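Long-range contact in cystathionine gamma-synthase (Xanthomonas oryzae pv. oryzae, PDB 6LD8), which probably acts in trans-sulfuration as a pyridoxal-phosphate-dependent enzyme that makes cystathionine and may also cleave it: residues 160-165 with 310-315. The protein carries 1 engineered substitution. Residues are numbered along the deposited sequence; the frame is centred on the assembly and turned at random.
Sequences PLLRIT and MMSFEL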
ATOM      1  N   PRO A 160     -15.307 -29.453  -4.357  1.00 34.37           N
ATOM      2  CA  PRO A 160     -15.129 -29.103  -5.762  1.00 35.44           C
ATOM      3  C   PRO A 160     -15.950 -29.874  -6.813  1.00 33.63           C
ATOM      4  O   PRO A 160     -15.516 -29.917  -7.921  1.00 32.59           O
ATOM      5  CB  PRO A 160     -13.692 -29.622  -5.901  1.00 35.05           C
ATOM      6  CG  PRO A 160     -13.770 -30.988  -5.240  1.00 35.99           C
ATOM      7  CD  PRO A 160     -14.788 -30.800  -4.114  1.00 36.74           C
ATOM      8  N   LEU A 161     -17.092 -30.469  -6.460  1.00 33.76           N
ATOM      9  CA  LEU A 161     -17.927 -31.284  -7.390  1.00 34.04           C
ATOM     10  C   LEU A 161     -19.167 -30.534  -7.898  1.00 32.22           C
ATOM     11  O   LEU A 161     -19.940 -31.122  -8.682  1.00 34.10           O
ATOM     12  CB  LEU A 161     -18.323 -32.538  -6.620  1.00 39.94           C
ATOM     13  CG  LEU A 161     -17.161 -33.512  -6.473  1.00 47.35           C
ATOM     14  CD1 LEU A 161     -17.370 -34.406  -5.269  1.00 50.85           C
ATOM     15  CD2 LEU A 161     -16.973 -34.321  -7.760  1.00 45.31           C
ATOM     16  N   LEU A 162     -19.371 -29.292  -7.484  1.00 29.00           N
ATOM     17  CA  LEU A 162     -20.410 -28.394  -8.071  1.00 31.19           C
ATOM     18  C   LEU A 162     -21.813 -29.025  -7.889  1.00 30.05           C
ATOM     19  O   LEU A 162     -22.724 -28.789  -8.711  1.00 30.39           O
ATOM     20  CB  LEU A 162     -20.081 -28.110  -9.541  1.00 28.33           C
ATOM     21  CG  LEU A 162     -18.897 -27.195  -9.869  1.00 28.26           C
ATOM     22  CD1 LEU A 162     -19.074 -25.816  -9.305  1.00 31.97           C
ATOM     23  CD2 LEU A 162     -17.598 -27.778  -9.414  1.00 29.92           C
ATOM     24  N   ARG A 163     -22.020 -29.687  -6.759  1.00 30.17           N
ATOM     25  CA  ARG A 163     -23.343 -30.213  -6.324  1.00 29.11           C
ATOM     26  C   ARG A 163     -24.155 -28.987  -5.940  1.00 26.58           C
ATOM     27  O   ARG A 163     -23.579 -28.034  -5.373  1.00 31.19           O
ATOM     28  CB  ARG A 163     -23.102 -31.324  -5.274  1.00 35.75           C
ATOM     29  CG  ARG A 163     -23.760 -32.664  -5.616  1.00 56.70           C
ATOM     30  CD  ARG A 163     -23.088 -34.028  -5.406  1.00 55.59           C
ATOM     31  NE  ARG A 163     -22.051 -33.912  -4.434  1.00 52.74           N
ATOM     32  CZ  ARG A 163     -21.100 -34.791  -4.138  1.00 44.28           C
ATOM     33  NH1 ARG A 163     -21.009 -35.991  -4.687  1.00 38.16           N
ATOM     34  NH2 ARG A 163     -20.206 -34.396  -3.250  1.00 42.51           N
ATOM     35  N   ILE A 164     -25.416 -28.933  -6.335  1.00 24.32           N
ATOM     36  CA  ILE A 164     -26.306 -27.749  -6.152  1.00 24.39           C
ATOM     37  C   ILE A 164     -27.247 -28.085  -5.007  1.00 27.11           C
ATOM     38  O   ILE A 164     -27.844 -29.161  -5.060  1.00 24.67           O
ATOM     39  CB  ILE A 164     -27.097 -27.425  -7.444  1.00 25.08           C
ATOM     40  CG1 ILE A 164     -26.209 -27.278  -8.685  1.00 25.95           C
ATOM     41  CG2 ILE A 164     -27.992 -26.223  -7.295  1.00 25.63           C
ATOM     42  CD1 ILE A 164     -25.157 -26.192  -8.577  1.00 28.94           C
ATOM     43  N   THR A 165     -27.401 -27.227  -3.998  1.00 29.06           N
ATOM     44  CA  THR A 165     -28.444 -27.523  -2.997  1.00 29.13           C
ATOM     45  C   THR A 165     -29.565 -26.530  -3.223  1.00 27.58           C
ATOM     46  O   THR A 165     -29.281 -25.346  -3.536  1.00 27.84           O
ATOM     47  CB  THR A 165     -27.928 -27.689  -1.553  1.00 30.43           C
ATOM     48  OG1 THR A 165     -28.490 -26.718  -0.679  1.00 38.61           O
ATOM     49  CG2 THR A 165     -26.443 -27.747  -1.423  1.00 28.38           C
ATOM     50  N   MET A 310     -16.409 -22.096 -12.153  1.00 24.11           N
ATOM     51  CA  MET A 310     -15.740 -23.260 -11.518  1.00 23.44           C
ATOM     52  C   MET A 310     -16.272 -24.530 -12.181  1.00 25.20           C
ATOM     53  O   MET A 310     -17.488 -24.656 -12.363  1.00 25.03           O
ATOM     54  CB  MET A 310     -15.992 -23.297 -10.007  1.00 23.00           C
ATOM     55  CG  MET A 310     -15.414 -22.092  -9.252  1.00 23.22           C
ATOM     56  SD  MET A 310     -13.678 -21.837  -9.607  1.00 24.05           S
ATOM     57  CE  MET A 310     -13.018 -23.362  -8.955  1.00 23.48           C
ATOM     58  N   MET A 311     -15.390 -25.458 -12.465  1.00 24.97           N
ATOM     59  CA  MET A 311     -15.806 -26.791 -12.922  1.00 30.73           C
ATOM     60  C   MET A 311     -14.736 -27.815 -12.533  1.00 31.50           C
ATOM     61  O   MET A 311     -13.585 -27.405 -12.300  1.00 29.05           O
ATOM     62  CB  MET A 311     -16.056 -26.785 -14.438  1.00 30.07           C
ATOM     63  CG  MET A 311     -14.836 -26.627 -15.307  1.00 31.12           C
ATOM     64  SD  MET A 311     -15.287 -26.766 -17.113  1.00 33.81           S
ATOM     65  CE  MET A 311     -16.286 -25.293 -17.296  1.00 31.97           C
ATOM     66  N   SER A 312     -15.090 -29.103 -12.472  1.00 32.31           N
ATOM     67  CA  SER A 312     -14.075 -30.177 -12.365  1.00 33.68           C
ATOM     68  C   SER A 312     -14.400 -31.285 -13.351  1.00 31.72           C
ATOM     69  O   SER A 312     -15.439 -31.258 -14.023  1.00 33.65           O
ATOM     70  CB  SER A 312     -13.883 -30.632 -10.936  1.00 34.73           C
ATOM     71  OG  SER A 312     -15.132 -30.741 -10.295  1.00 40.88           O
ATOM     72  N   PHE A 313     -13.429 -32.143 -13.551  1.00 33.98           N
ATOM     73  CA  PHE A 313     -13.501 -33.221 -14.546  1.00 34.46           C
ATOM     74  C   PHE A 313     -12.483 -34.303 -14.176  1.00 37.82           C
ATOM     75  O   PHE A 313     -11.500 -34.073 -13.357  1.00 34.95           O
ATOM     76  CB  PHE A 313     -13.271 -32.639 -15.939  1.00 37.59           C
ATOM     77  CG  PHE A 313     -11.850 -32.208 -16.182  1.00 37.06           C
ATOM     78  CD1 PHE A 313     -11.392 -30.997 -15.701  1.00 37.74           C
ATOM     79  CD2 PHE A 313     -10.981 -32.999 -16.906  1.00 39.77           C
ATOM     80  CE1 PHE A 313     -10.089 -30.593 -15.926  1.00 37.65           C
ATOM     81  CE2 PHE A 313      -9.679 -32.589 -17.135  1.00 40.82           C
ATOM     82  CZ  PHE A 313      -9.233 -31.402 -16.627  1.00 38.27           C
ATOM     83  N   GLU A 314     -12.766 -35.494 -14.707  1.00 38.61           N
ATOM     84  CA  GLU A 314     -11.966 -36.732 -14.496  1.00 43.31           C
ATOM     85  C   GLU A 314     -11.547 -37.169 -15.892  1.00 38.98           C
ATOM     86  O   GLU A 314     -12.421 -37.318 -16.746  1.00 34.79           O
ATOM     87  CB  GLU A 314     -12.753 -37.855 -13.798  1.00 52.25           C
ATOM     88  CG  GLU A 314     -12.820 -37.773 -12.264  1.00 63.05           C
ATOM     89  CD  GLU A 314     -14.115 -38.308 -11.634  1.00 71.87           C
ATOM     90  OE1 GLU A 314     -14.265 -38.196 -10.396  1.00 57.68           O
ATOM     91  OE2 GLU A 314     -15.004 -38.816 -12.390  1.00 77.14           O
ATOM     92  N   LEU A 315     -10.246 -37.226 -16.078  1.00 36.36           N
ATOM     93  CA  LEU A 315      -9.514 -37.799 -17.212  1.00 40.04           C
ATOM     94  C   LEU A 315      -9.621 -39.328 -17.209  1.00 47.62           C
ATOM     95  O   LEU A 315      -9.682 -39.935 -16.123  1.00 40.34           O
ATOM     96  CB  LEU A 315      -8.055 -37.377 -17.051  1.00 40.15           C
ATOM     97  CG  LEU A 315      -7.509 -36.389 -18.063  1.00 44.17           C
ATOM     98  CD1 LEU A 315      -8.605 -35.528 -18.657  1.00 48.82           C
ATOM     99  CD2 LEU A 315      -6.432 -35.541 -17.422  1.00 47.73           C
TER
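Leu162 lays its forked end over the start of strand 310-315, spreading its two methyls along one face of the backbone. CD1 sits 3.6 Å from the carbonyl O of Met310 and 4.0 Å from Met310 CB, and the Leu162 and Met310 side chains cross at about a right angle; CD2 reaches the CA of Met311 and the hydroxyl of Ser312. The branched leucine thus fits both side chain and main chain. Beside it, Ser312 OG donates a hydrogen bond to Pro160 O, very short as modelled at 2.5 Å. The donor lies in the carbonyl plane, with a C=O...OG angle of 159°. With chi1 at 42°, OG stands between the backbone N and the carbonyl carbon of Ser312, turned to the loop; so small a polar side chain can satisfy a buried loop carbonyl without pushing the backbones apart. Pro160 follows a cis peptide bond and, like Ser312, packs on Leu370 of the adjacent strand. Met311 points the other way, its thioether chain packing on helix 259-277. The Met310 side chain lies about 7 Å from the bound PLP-aminoacrylate. The contact docks a loop of the large PLP-binding domain onto the C-terminal domain's sheet, an interdomain junction of the fold-type I PLP enzymes.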